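Local coordinates for L0028 (Mitochondria associated protein) (Escherichia coli, PDB 3GCG) that probably acts as a secreted bacterial effector of the WxxxE type that enters host cells and activates a Rho-family GTPase by promoting nucleotide exchange, at residues B[21-26]-B[107-112]; B[45-50]-B[97-102]; B[50-55]-B[87-92]; B[112-117]-B[129-134]. All blocks are in the same frame, centred on the assembly; numbering follows the deposited sequence.

Contact 1 (B[21-26]-B[107-112]); sequences GKLTNQ and NKYFNQ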
loop_
_atom_site.group_PDB
_atom_site.type_symbol
_atom_site.label_atom_id
_atom_site.label_comp_id
_atom_site.label_asym_id
_atom_site.label_seq_id
_atom_site.Cartn_x
_atom_site.Cartn_y
_atom_site.Cartn_z
ATOM N N GLY B 21 16.289 -3.231 -18.992
ATOM C CA GLY B 21 17.329 -2.232 -18.844
ATOM C C GLY B 21 16.801 -0.821 -19.027
ATOM O O GLY B 21 17.169 0.079 -18.270
ATOM N N LYS B 22 15.954 -0.613 -20.035
ATOM C CA LYS B 22 15.379 0.710 -20.276
ATOM C C LYS B 22 14.450 1.071 -19.137
ATOM O O LYS B 22 14.386 2.222 -18.719
ATOM C CB LYS B 22 14.597 0.758 -21.597
ATOM C CG LYS B 22 15.484 0.893 -22.830
ATOM C CD LYS B 22 14.682 1.065 -24.116
ATOM C CE LYS B 22 15.621 1.370 -25.282
ATOM N NZ LYS B 22 14.910 1.581 -26.576
ATOM N N LEU B 23 13.717 0.081 -18.640
ATOM C CA LEU B 23 12.804 0.325 -17.532
ATOM C C LEU B 23 13.592 0.811 -16.330
ATOM O O LEU B 23 13.251 1.828 -15.728
ATOM C CB LEU B 23 12.040 -0.951 -17.171
ATOM C CG LEU B 23 10.789 -1.201 -18.018
ATOM C CD1 LEU B 23 10.236 -2.586 -17.758
ATOM C CD2 LEU B 23 9.750 -0.127 -17.693
ATOM N N THR B 24 14.658 0.084 -16.001
ATOM C CA THR B 24 15.498 0.427 -14.858
ATOM C C THR B 24 16.021 1.848 -14.975
ATOM O O THR B 24 16.053 2.586 -13.990
ATOM C CB THR B 24 16.706 -0.537 -14.725
ATOM O OG1 THR B 24 16.241 -1.860 -14.449
ATOM C CG2 THR B 24 17.620 -0.090 -13.597
ATOM N N ASN B 25 16.435 2.236 -16.178
ATOM C CA ASN B 25 16.945 3.586 -16.377
ATOM C C ASN B 25 15.855 4.610 -16.138
ATOM O O ASN B 25 16.115 5.696 -15.624
ATOM C CB ASN B 25 17.522 3.747 -17.787
ATOM C CG ASN B 25 18.933 3.209 -17.894
ATOM O OD1 ASN B 25 19.235 2.127 -17.385
ATOM N ND2 ASN B 25 19.806 3.957 -18.556
ATOM N N GLN B 26 14.631 4.260 -16.507
ATOM C CA GLN B 26 13.502 5.161 -16.309
ATOM C C GLN B 26 13.109 5.182 -14.828
ATOM O O GLN B 26 12.666 6.200 -14.307
ATOM C CB GLN B 26 12.326 4.725 -17.190
ATOM C CG GLN B 26 12.552 5.007 -18.677
ATOM C CD GLN B 26 11.370 4.606 -19.552
ATOM O OE1 GLN B 26 10.231 4.541 -19.088
ATOM N NE2 GLN B 26 11.636 4.358 -20.828
ATOM N N ASN B 107 3.943 3.853 -15.565
ATOM C CA ASN B 107 4.991 4.003 -16.570
ATOM C C ASN B 107 4.412 3.775 -17.973
ATOM O O ASN B 107 3.716 2.791 -18.211
ATOM C CB ASN B 107 6.116 3.006 -16.265
ATOM C CG ASN B 107 7.232 3.048 -17.289
ATOM O OD1 ASN B 107 7.211 2.317 -18.284
ATOM N ND2 ASN B 107 8.218 3.910 -17.052
ATOM N N LYS B 108 4.700 4.695 -18.890
ATOM C CA LYS B 108 4.202 4.633 -20.273
ATOM C C LYS B 108 4.635 3.384 -21.026
ATOM O O LYS B 108 3.803 2.632 -21.543
ATOM C CB LYS B 108 4.687 5.842 -21.074
ATOM C CG LYS B 108 4.395 7.190 -20.470
ATOM C CD LYS B 108 5.092 8.282 -21.276
ATOM C CE LYS B 108 5.041 9.620 -20.557
ATOM N NZ LYS B 108 5.777 10.682 -21.304
ATOM N N TYR B 109 5.947 3.187 -21.107
ATOM C CA TYR B 109 6.516 2.044 -21.810
ATOM C C TYR B 109 5.907 0.733 -21.320
ATOM O O TYR B 109 5.482 -0.107 -22.115
ATOM C CB TYR B 109 8.040 2.041 -21.625
ATOM C CG TYR B 109 8.755 0.853 -22.237
ATOM C CD1 TYR B 109 8.511 0.463 -23.553
ATOM C CD2 TYR B 109 9.705 0.139 -21.503
ATOM C CE1 TYR B 109 9.198 -0.615 -24.131
ATOM C CE2 TYR B 109 10.399 -0.936 -22.065
ATOM C CZ TYR B 109 10.139 -1.306 -23.377
ATOM O OH TYR B 109 10.809 -2.370 -23.922
ATOM N N PHE B 110 5.868 0.562 -20.003
ATOM C CA PHE B 110 5.299 -0.637 -19.404
ATOM C C PHE B 110 3.822 -0.827 -19.749
ATOM O O PHE B 110 3.392 -1.925 -20.098
ATOM C CB PHE B 110 5.423 -0.588 -17.887
ATOM C CG PHE B 110 4.743 -1.741 -17.201
ATOM C CD1 PHE B 110 5.343 -2.998 -17.172
ATOM C CD2 PHE B 110 3.484 -1.576 -16.616
ATOM C CE1 PHE B 110 4.697 -4.076 -16.573
ATOM C CE2 PHE B 110 2.835 -2.643 -16.016
ATOM C CZ PHE B 110 3.439 -3.898 -15.993
ATOM N N ASN B 111 3.039 0.240 -19.640
ATOM C CA ASN B 111 1.611 0.136 -19.929
ATOM C C ASN B 111 1.295 -0.089 -21.401
ATOM O O ASN B 111 0.251 -0.658 -21.737
ATOM C CB ASN B 111 0.878 1.361 -19.379
ATOM C CG ASN B 111 0.577 1.223 -17.891
ATOM O OD1 ASN B 111 -0.213 0.372 -17.487
ATOM N ND2 ASN B 111 1.218 2.046 -17.073
ATOM N N GLN B 112 2.201 0.346 -22.277
ATOM C CA GLN B 112 2.033 0.140 -23.711
ATOM C C GLN B 112 2.096 -1.379 -23.904
ATOM O O GLN B 112 1.357 -1.949 -24.712
ATOM C CB GLN B 112 3.160 0.853 -24.474
ATOM C CG GLN B 112 3.225 0.603 -25.986
ATOM C CD GLN B 112 1.891 0.786 -26.705
ATOM O OE1 GLN B 112 1.030 1.546 -26.271
ATOM N NE2 GLN B 112 1.729 0.092 -27.823
HETATM O O HOH W 1 7.933 5.138 -20.403
#
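Q26 and N107 meet through their amides, the two side chains crossing at about a right angle with the amide planes turned 30° apart. N107 ND2 donates to Q26 OE1 at 2.9 Å, and the N-H points almost straight at the oxygen (165°). Q26 brings its oxygen there on a chain extended beyond CG. The same OE1 accepts a second hydrogen bond, from a water that in turn accepts from Y109 N, so two donors grip the carbonyl and tie it to the first turn of the opposite helix. N107 occupies the N-cap: its OD1 accepts from F110 N at 2.8 Å, leaving ND2 to face Q26. Beside this polar pair L23 crosses Y109 at about a right angle. The methyl L23 CD2 lies at the ring edge, near its plane, 3.8 Å from Y109 CD2, and also rests 3.6 Å from N107 OD1. Y109 OH is bonded to N19 N, which fixes the far end of the ring. The contact joins helix 20-32 to the start of helix 108-118, with local axes 142° apart. L23 and F110 both continue onto L104 of helix 99-105 and V138 of helix 124-146.

Contact 2 (B[45-50]-B[97-102]); sequences QQEQTT and QSSIGH
The carboxylate of E47 is the flat group that meets S99, and both of its bonds to that residue come from one face. S99 N reaches E47 OE2 on the syn side at 2.9 Å, 21° out of the carboxylate plane, while S99 OG stands well above the plane, 55° out of it. The other oxygen, OE1, takes the hydroxyl of S98; the modelled 2.4 Å from S98 OG to E47 OE1 is very short and doubtful. The H102 ring has Q97 CB in plane at its edge. I100 crosses E47 at about a right angle, its CG1 3.4 Å from E47 OE1, and T50 CG2 rests against Q97 O. E47 reaches the serines through a chain bent at chi2 (65°). An alanine here would probably leave S99 N and both serine hydroxyls without their acceptor and open a gap beside I100. S99 OG also accepts from W43 NE1, so W43 and E47, four residues apart on one helix, match the WxxxE signature of these effectors. The two S99 donors would probably help stabilise the buried charge, with S98 less certain, consistent with pinning the N-terminus of helix 99-105 and the Q97 loop, where Q97 bonds to another protein's chain.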
loop_
_atom_site.group_PDB
_atom_site.type_symbol
_atom_site.label_atom_id
_atom_site.label_comp_id
_atom_site.label_asym_id
_atom_site.label_seq_id
_atom_site.Cartn_x
_atom_site.Cartn_y
_atom_site.Cartn_z
ATOM N N GLN B 45 18.740 1.008 -0.969
ATOM C CA GLN B 45 18.723 0.368 0.343
ATOM C C GLN B 45 17.297 0.072 0.812
ATOM O O GLN B 45 16.985 -1.049 1.224
ATOM C CB GLN B 45 19.425 1.261 1.377
ATOM C CG GLN B 45 20.950 1.265 1.289
ATOM C CD GLN B 45 21.614 2.125 2.367
ATOM O OE1 GLN B 45 21.389 1.934 3.568
ATOM N NE2 GLN B 45 22.442 3.072 1.938
ATOM N N GLN B 46 16.437 1.084 0.743
ATOM C CA GLN B 46 15.053 0.942 1.174
ATOM C C GLN B 46 14.265 -0.079 0.359
ATOM O O GLN B 46 13.562 -0.917 0.918
ATOM C CB GLN B 46 14.350 2.294 1.106
ATOM C CG GLN B 46 15.092 3.390 1.829
ATOM C CD GLN B 46 14.216 4.591 2.112
ATOM O OE1 GLN B 46 13.210 4.817 1.432
ATOM N NE2 GLN B 46 14.598 5.376 3.113
ATOM N N GLU B 47 14.381 0.001 -0.961
ATOM C CA GLU B 47 13.671 -0.919 -1.836
ATOM C C GLU B 47 14.135 -2.354 -1.613
ATOM O O GLU B 47 13.318 -3.268 -1.541
ATOM C CB GLU B 47 13.871 -0.528 -3.303
ATOM C CG GLU B 47 13.239 -1.503 -4.276
ATOM C CD GLU B 47 11.724 -1.531 -4.167
ATOM O OE1 GLU B 47 11.129 -2.531 -4.613
ATOM O OE2 GLU B 47 11.133 -0.552 -3.650
ATOM N N GLN B 48 15.444 -2.551 -1.498
ATOM C CA GLN B 48 15.985 -3.890 -1.274
ATOM C C GLN B 48 15.385 -4.575 -0.041
ATOM O O GLN B 48 14.909 -5.713 -0.130
ATOM C CB GLN B 48 17.509 -3.835 -1.127
ATOM C CG GLN B 48 18.171 -5.207 -1.122
ATOM C CD GLN B 48 19.684 -5.125 -1.311
ATOM O OE1 GLN B 48 20.382 -4.431 -0.558
ATOM N NE2 GLN B 48 20.196 -5.836 -2.317
ATOM N N THR B 49 15.408 -3.899 1.110
ATOM C CA THR B 49 14.858 -4.509 2.313
ATOM C C THR B 49 13.337 -4.613 2.211
ATOM O O THR B 49 12.734 -5.511 2.781
ATOM C CB THR B 49 15.259 -3.738 3.613
ATOM O OG1 THR B 49 14.119 -3.069 4.168
ATOM C CG2 THR B 49 16.344 -2.739 3.336
ATOM N N THR B 50 12.725 -3.709 1.456
ATOM C CA THR B 50 11.279 -3.726 1.281
ATOM C C THR B 50 10.818 -4.857 0.355
ATOM O O THR B 50 9.903 -5.605 0.702
ATOM C CB THR B 50 10.764 -2.381 0.724
ATOM O OG1 THR B 50 10.906 -1.370 1.726
ATOM C CG2 THR B 50 9.296 -2.489 0.323
ATOM N N GLN B 97 4.974 -3.511 -0.024
ATOM C CA GLN B 97 4.756 -2.762 -1.264
ATOM C C GLN B 97 6.076 -2.233 -1.812
ATOM O O GLN B 97 6.729 -1.380 -1.208
ATOM C CB GLN B 97 3.800 -1.583 -1.031
ATOM C CG GLN B 97 2.398 -1.952 -0.516
ATOM C CD GLN B 97 1.570 -2.696 -1.545
ATOM O OE1 GLN B 97 1.510 -2.301 -2.706
ATOM N NE2 GLN B 97 0.912 -3.769 -1.120
ATOM N N SER B 98 6.450 -2.751 -2.971
ATOM C CA SER B 98 7.685 -2.393 -3.657
ATOM C C SER B 98 7.471 -1.135 -4.497
ATOM O O SER B 98 6.483 -1.027 -5.205
ATOM C CB SER B 98 8.104 -3.566 -4.553
ATOM O OG SER B 98 9.017 -3.170 -5.560
ATOM N N SER B 99 8.394 -0.186 -4.432
ATOM C CA SER B 99 8.221 1.021 -5.225
ATOM C C SER B 99 8.479 0.708 -6.694
ATOM O O SER B 99 8.148 1.502 -7.566
ATOM C CB SER B 99 9.154 2.136 -4.742
ATOM O OG SER B 99 10.508 1.867 -5.056
ATOM N N ILE B 100 9.067 -0.455 -6.968
ATOM C CA ILE B 100 9.333 -0.857 -8.348
ATOM C C ILE B 100 8.007 -1.216 -9.010
ATOM O O ILE B 100 7.739 -0.821 -10.141
ATOM C CB ILE B 100 10.261 -2.103 -8.431
ATOM C CG1 ILE B 100 11.664 -1.766 -7.928
ATOM C CG2 ILE B 100 10.349 -2.590 -9.869
ATOM C CD1 ILE B 100 12.565 -2.976 -7.836
ATOM N N GLY B 101 7.186 -1.981 -8.300
ATOM C CA GLY B 101 5.897 -2.374 -8.839
ATOM C C GLY B 101 4.998 -1.163 -8.983
ATOM O O GLY B 101 4.223 -1.057 -9.927
ATOM N N HIS B 102 5.095 -0.237 -8.039
ATOM C CA HIS B 102 4.266 0.951 -8.107
ATOM C C HIS B 102 4.747 1.870 -9.210
ATOM O O HIS B 102 3.946 2.526 -9.871
ATOM C CB HIS B 102 4.250 1.659 -6.759
ATOM C CG HIS B 102 3.362 0.994 -5.757
ATOM N ND1 HIS B 102 2.016 0.786 -5.983
ATOM C CD2 HIS B 102 3.622 0.475 -4.535
ATOM C CE1 HIS B 102 1.488 0.171 -4.941
ATOM N NE2 HIS B 102 2.441 -0.028 -4.048
#

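Contact 3 (B[50-55]-B[87-92]); sequences TYISRT and LQQPLD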
loop_
_atom_site.group_PDB
_atom_site.type_symbol
_atom_site.label_atom_id
_atom_site.label_comp_id
_atom_site.label_asym_id
_atom_site.label_seq_id
_atom_site.Cartn_x
_atom_site.Cartn_y
_atom_site.Cartn_z
ATOM N N THR B 50 12.725 -3.709 1.456
ATOM C CA THR B 50 11.279 -3.726 1.281
ATOM C C THR B 50 10.818 -4.857 0.355
ATOM O O THR B 50 9.903 -5.605 0.702
ATOM C CB THR B 50 10.764 -2.381 0.724
ATOM O OG1 THR B 50 10.906 -1.370 1.726
ATOM C CG2 THR B 50 9.296 -2.489 0.323
ATOM N N TYR B 51 11.447 -4.969 -0.815
ATOM C CA TYR B 51 11.101 -6.007 -1.792
ATOM C C TYR B 51 11.334 -7.409 -1.228
ATOM O O TYR B 51 10.524 -8.317 -1.421
ATOM C CB TYR B 51 11.925 -5.854 -3.073
ATOM C CG TYR B 51 11.475 -6.802 -4.166
ATOM C CD1 TYR B 51 10.498 -6.425 -5.087
ATOM C CD2 TYR B 51 11.964 -8.108 -4.221
ATOM C CE1 TYR B 51 10.014 -7.321 -6.029
ATOM C CE2 TYR B 51 11.481 -9.020 -5.158
ATOM C CZ TYR B 51 10.507 -8.619 -6.054
ATOM O OH TYR B 51 10.015 -9.532 -6.963
ATOM N N ILE B 52 12.451 -7.575 -0.532
ATOM C CA ILE B 52 12.793 -8.849 0.071
ATOM C C ILE B 52 11.827 -9.189 1.206
ATOM O O ILE B 52 11.409 -10.342 1.338
ATOM C CB ILE B 52 14.224 -8.824 0.618
ATOM C CG1 ILE B 52 15.215 -8.672 -0.538
ATOM C CG2 ILE B 52 14.510 -10.105 1.402
ATOM C CD1 ILE B 52 16.655 -8.433 -0.068
ATOM N N SER B 53 11.480 -8.184 2.015
ATOM C CA SER B 53 10.552 -8.372 3.135
ATOM C C SER B 53 9.174 -8.743 2.632
ATOM O O SER B 53 8.481 -9.559 3.235
ATOM C CB SER B 53 10.430 -7.096 3.974
ATOM O OG SER B 53 11.639 -6.809 4.643
ATOM N N ARG B 54 8.763 -8.131 1.533
ATOM C CA ARG B 54 7.456 -8.437 0.991
ATOM C C ARG B 54 7.491 -9.854 0.414
ATOM O O ARG B 54 6.528 -10.604 0.551
ATOM C CB ARG B 54 7.063 -7.371 -0.040
ATOM C CG ARG B 54 7.092 -7.765 -1.484
ATOM C CD ARG B 54 5.725 -8.180 -1.975
ATOM N NE ARG B 54 5.714 -8.268 -3.432
ATOM C CZ ARG B 54 5.576 -7.226 -4.245
ATOM N NH1 ARG B 54 5.419 -6.005 -3.747
ATOM N NH2 ARG B 54 5.634 -7.399 -5.561
ATOM N N THR B 55 8.611 -10.229 -0.200
ATOM C CA THR B 55 8.768 -11.580 -0.749
ATOM C C THR B 55 8.610 -12.565 0.410
ATOM O O THR B 55 7.963 -13.598 0.276
ATOM C CB THR B 55 10.164 -11.780 -1.398
ATOM O OG1 THR B 55 10.296 -10.910 -2.526
ATOM C CG2 THR B 55 10.335 -13.210 -1.884
ATOM N N LEU B 87 20.334 -14.278 4.884
ATOM C CA LEU B 87 20.591 -13.375 3.766
ATOM C C LEU B 87 21.612 -12.299 4.099
ATOM O O LEU B 87 22.154 -11.653 3.202
ATOM C CB LEU B 87 19.295 -12.687 3.335
ATOM C CG LEU B 87 18.140 -13.544 2.821
ATOM C CD1 LEU B 87 16.945 -12.642 2.485
ATOM C CD2 LEU B 87 18.588 -14.313 1.595
ATOM N N GLN B 88 21.878 -12.104 5.384
ATOM C CA GLN B 88 22.810 -11.068 5.792
ATOM C C GLN B 88 22.266 -9.778 5.207
ATOM O O GLN B 88 22.984 -9.017 4.559
ATOM C CB GLN B 88 24.211 -11.339 5.242
ATOM C CG GLN B 88 24.947 -12.458 5.952
ATOM C CD GLN B 88 25.153 -12.165 7.426
ATOM O OE1 GLN B 88 25.709 -11.126 7.798
ATOM N NE2 GLN B 88 24.707 -13.078 8.277
ATOM N N GLN B 89 20.977 -9.552 5.430
ATOM C CA GLN B 89 20.308 -8.360 4.925
ATOM C C GLN B 89 19.264 -7.923 5.942
ATOM O O GLN B 89 18.487 -8.743 6.433
ATOM C CB GLN B 89 19.601 -8.678 3.600
ATOM C CG GLN B 89 19.603 -7.557 2.565
ATOM C CD GLN B 89 20.877 -7.548 1.742
ATOM O OE1 GLN B 89 21.940 -7.138 2.216
ATOM N NE2 GLN B 89 20.781 -8.022 0.501
ATOM N N PRO B 90 19.237 -6.627 6.287
ATOM C CA PRO B 90 18.232 -6.178 7.257
ATOM C C PRO B 90 16.846 -6.268 6.611
ATOM O O PRO B 90 16.681 -5.947 5.432
ATOM C CB PRO B 90 18.649 -4.739 7.544
ATOM C CG PRO B 90 19.235 -4.306 6.223
ATOM C CD PRO B 90 20.080 -5.502 5.841
ATOM N N LEU B 91 15.860 -6.717 7.379
ATOM C CA LEU B 91 14.503 -6.850 6.872
ATOM C C LEU B 91 13.504 -6.106 7.762
ATOM O O LEU B 91 13.847 -5.653 8.850
ATOM C CB LEU B 91 14.134 -8.335 6.782
ATOM C CG LEU B 91 15.093 -9.217 5.974
ATOM C CD1 LEU B 91 14.547 -10.648 5.916
ATOM C CD2 LEU B 91 15.262 -8.654 4.560
ATOM N N ASP B 92 12.268 -5.987 7.291
ATOM C CA ASP B 92 11.212 -5.297 8.027
ATOM C C ASP B 92 9.932 -6.122 7.856
ATOM O O ASP B 92 9.382 -6.201 6.765
ATOM C CB ASP B 92 11.036 -3.888 7.457
ATOM C CG ASP B 92 10.046 -3.049 8.243
ATOM O OD1 ASP B 92 10.232 -1.816 8.279
ATOM O OD2 ASP B 92 9.078 -3.602 8.809
#
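S53 and L91 bring the backbones within 5.6 Å of each other, measured CA to CA, where a regular helix (50-55) passes segment 87-92, which leaves a helix and becomes extended from Q89 on. The loop begins as helix 73-87 ends: Q88, with phi 57°, is the C-prime residue of a Schellman motif, Q89 N bonding to E84 O and Q88 N to N85 O. The polar link is D92 N to S53 OG, 2.8 Å long and nearly straight at 170°. S53 holds OG beside its own backbone N (chi1 -67°), where the hydroxyl is also bonded to T49 O one helical turn back. An alanine here would probably leave D92 N without this acceptor and loosen the loop's hold on the helix. The apolar half rests on I52. Its CG2 touches two leucine methyls, 3.6 Å from L91 CD2 and 3.7 Å from L87 CD1; I52 crosses L91 at about a right angle, while it and L87 lie side by side, pointing opposite ways. I52 CD1 reaches on to Q89 CG at 4.0 Å. D92 OD1 bonds to an aromatic side chain of the chain of another protein. Around the contact, L91 packs on F80 and V83 of helix 73-87, I52 on F143 of helix 124-146, and L87 and I52 on I158 and I155 of helix 152-166.

Contact 4 (B[112-117]-B[129-134]); sequences QKVDEQ and NTQTKM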
loop_
_atom_site.group_PDB
_atom_site.type_symbol
_atom_site.label_atom_id
_atom_site.label_comp_id
_atom_site.label_asym_id
_atom_site.label_seq_id
_atom_site.Cartn_x
_atom_site.Cartn_y
_atom_site.Cartn_z
ATOM N N GLN B 112 2.201 0.346 -22.277
ATOM C CA GLN B 112 2.033 0.140 -23.711
ATOM C C GLN B 112 2.096 -1.379 -23.904
ATOM O O GLN B 112 1.357 -1.949 -24.712
ATOM C CB GLN B 112 3.160 0.853 -24.474
ATOM C CG GLN B 112 3.225 0.603 -25.986
ATOM C CD GLN B 112 1.891 0.786 -26.705
ATOM O OE1 GLN B 112 1.030 1.546 -26.271
ATOM N NE2 GLN B 112 1.729 0.092 -27.823
ATOM N N LYS B 113 2.963 -2.031 -23.132
ATOM C CA LYS B 113 3.106 -3.485 -23.192
ATOM C C LYS B 113 1.871 -4.157 -22.584
ATOM O O LYS B 113 1.454 -5.231 -23.021
ATOM C CB LYS B 113 4.363 -3.933 -22.434
ATOM C CG LYS B 113 5.678 -3.502 -23.071
ATOM C CD LYS B 113 5.944 -4.226 -24.381
ATOM C CE LYS B 113 7.248 -3.762 -25.001
ATOM N NZ LYS B 113 7.546 -4.478 -26.267
ATOM N N VAL B 114 1.292 -3.532 -21.566
ATOM C CA VAL B 114 0.087 -4.074 -20.934
ATOM C C VAL B 114 -1.032 -4.108 -21.979
ATOM O O VAL B 114 -1.738 -5.110 -22.128
ATOM C CB VAL B 114 -0.373 -3.200 -19.740
ATOM C CG1 VAL B 114 -1.747 -3.628 -19.275
ATOM C CG2 VAL B 114 0.625 -3.312 -18.603
ATOM N N ASP B 115 -1.193 -3.001 -22.695
ATOM C CA ASP B 115 -2.207 -2.923 -23.732
ATOM C C ASP B 115 -1.960 -4.020 -24.758
ATOM O O ASP B 115 -2.801 -4.898 -24.957
ATOM C CB ASP B 115 -2.167 -1.559 -24.414
ATOM C CG ASP B 115 -2.468 -0.432 -23.457
ATOM O OD1 ASP B 115 -3.339 -0.630 -22.590
ATOM O OD2 ASP B 115 -1.851 0.652 -23.575
ATOM N N GLU B 116 -0.802 -3.968 -25.404
ATOM C CA GLU B 116 -0.448 -4.968 -26.400
ATOM C C GLU B 116 -0.805 -6.368 -25.915
ATOM O O GLU B 116 -1.301 -7.191 -26.677
ATOM C CB GLU B 116 1.050 -4.901 -26.696
ATOM C CG GLU B 116 1.488 -3.670 -27.469
ATOM C CD GLU B 116 2.998 -3.543 -27.536
ATOM O OE1 GLU B 116 3.686 -4.574 -27.363
ATOM O OE2 GLU B 116 3.497 -2.418 -27.766
ATOM N N GLN B 117 -0.559 -6.617 -24.634
ATOM C CA GLN B 117 -0.820 -7.909 -24.007
ATOM C C GLN B 117 -2.295 -8.231 -23.777
ATOM O O GLN B 117 -2.684 -9.400 -23.801
ATOM C CB GLN B 117 -0.072 -7.979 -22.676
ATOM C CG GLN B 117 -0.515 -9.092 -21.741
ATOM C CD GLN B 117 0.388 -10.311 -21.786
ATOM O OE1 GLN B 117 0.443 -11.086 -20.823
ATOM N NE2 GLN B 117 1.098 -10.494 -22.900
ATOM N N ASN B 129 -6.361 -6.528 -14.034
ATOM C CA ASN B 129 -5.756 -7.731 -13.474
ATOM C C ASN B 129 -4.519 -8.125 -14.275
ATOM O O ASN B 129 -3.506 -8.531 -13.714
ATOM C CB ASN B 129 -6.772 -8.872 -13.435
ATOM C CG ASN B 129 -7.885 -8.609 -12.443
ATOM O OD1 ASN B 129 -7.780 -7.705 -11.603
ATOM N ND2 ASN B 129 -8.953 -9.396 -12.521
ATOM N N THR B 130 -4.604 -7.986 -15.589
ATOM C CA THR B 130 -3.482 -8.291 -16.463
ATOM C C THR B 130 -2.344 -7.353 -16.082
ATOM O O THR B 130 -1.187 -7.770 -16.006
ATOM C CB THR B 130 -3.881 -8.093 -17.956
ATOM O OG1 THR B 130 -4.748 -9.167 -18.355
ATOM C CG2 THR B 130 -2.652 -8.067 -18.865
ATOM N N GLN B 131 -2.673 -6.090 -15.816
ATOM C CA GLN B 131 -1.650 -5.127 -15.429
ATOM C C GLN B 131 -0.948 -5.542 -14.141
ATOM O O GLN B 131 0.285 -5.506 -14.057
ATOM C CB GLN B 131 -2.245 -3.731 -15.226
ATOM C CG GLN B 131 -1.226 -2.729 -14.675
ATOM C CD GLN B 131 -1.841 -1.414 -14.235
ATOM O OE1 GLN B 131 -2.602 -1.364 -13.269
ATOM N NE2 GLN B 131 -1.511 -0.335 -14.943
ATOM N N THR B 132 -1.732 -5.930 -13.138
ATOM C CA THR B 132 -1.162 -6.324 -11.855
ATOM C C THR B 132 -0.310 -7.575 -11.997
ATOM O O THR B 132 0.733 -7.693 -11.364
ATOM C CB THR B 132 -2.244 -6.579 -10.799
ATOM O OG1 THR B 132 -2.861 -7.842 -11.047
ATOM C CG2 THR B 132 -3.297 -5.511 -10.860
ATOM N N LYS B 133 -0.752 -8.514 -12.829
ATOM C CA LYS B 133 0.018 -9.735 -13.025
ATOM C C LYS B 133 1.352 -9.423 -13.689
ATOM O O LYS B 133 2.382 -9.969 -13.312
ATOM C CB LYS B 133 -0.760 -10.734 -13.879
ATOM C CG LYS B 133 -1.872 -11.449 -13.121
ATOM C CD LYS B 133 -2.309 -12.699 -13.865
ATOM C CE LYS B 133 -3.254 -13.548 -13.022
ATOM N NZ LYS B 133 -3.392 -14.934 -13.575
ATOM N N MET B 134 1.326 -8.540 -14.681
ATOM C CA MET B 134 2.543 -8.156 -15.381
ATOM C C MET B 134 3.437 -7.329 -14.463
ATOM O O MET B 134 4.654 -7.390 -14.568
ATOM C CB MET B 134 2.201 -7.378 -16.656
ATOM C CG MET B 134 1.749 -8.278 -17.810
ATOM S SD MET B 134 1.123 -7.385 -19.262
ATOM C CE MET B 134 2.684 -6.783 -20.017
#
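M134 reaches from segment 129-134 of helix 124-146 across to Q117, V114 and K113. Starting at CB, which lies against the ring of F110 one turn earlier on the partner helix, the chain places CG beside its own backbone N. From CG it runs straight on, SD lying anti to CA (chi2 172°), and this extended step carries the sulfur over to the other helix. The sulfur is the most engaged atom: M134 SD lies 3.4 Å from Q117 CG and 3.7 Å from Q117 CB, and the backbone also comes close, with V114 CA at 3.9 Å. V114 CG2 touches the sulfur more loosely. At chi3 (76°) the chain bends, and the terminal methyl M134 CE turns onto the K113 backbone, 3.6 Å from K113 O, with K113 CB a little further off at 4.1 Å. Two other pairs complete the seam. T130 CG2 meets Q117 CG at 3.7 Å, so Q117 CG rests on a threonine methyl and the sulfur together; V114 CG1 lies against Q131 CB at 4.1 Å, where the two CA atoms mark the nearest backbone approach. The polar ends find partners elsewhere, K113 NZ at V17 O, T130 OG1 at T126 O and Q131 NE2 at N111 OD1. The local axes are 9.8 Å apart and cross at 123°, well short of antiparallel. Helices 108-118 and 124-146 follow each other through a short loop, so this is a splayed helix-loop-helix pair sealed by apolar side-chain atoms, as suits the all-helical, V-shaped fold of SopE-like exchange factors.

Overall arrangement
Contacts 1 and 4 share Q112 on helix 108-118, their centres about 13 Å apart, and are joined by a probable hydrogen bond from Q131 NE2 to N111 OD1 (2.9 Å). Contacts 2 and 3 share T50 on helix 41-67, with centres about 10 Å apart, and touch where S98 OG lies 3.6 Å from Y51 CD1. Contact 3 lies about 25 Å from contact 1 and about 27 Å from contact 4, centre to centre, across the chain's centre. Contact 2 sits between, about 6 Å from the chain's centre; eight of its residues lie within reach of the partner protein, probably the GTPase, against three of contact 3 and one of contact 4, while contact 1 does not touch it.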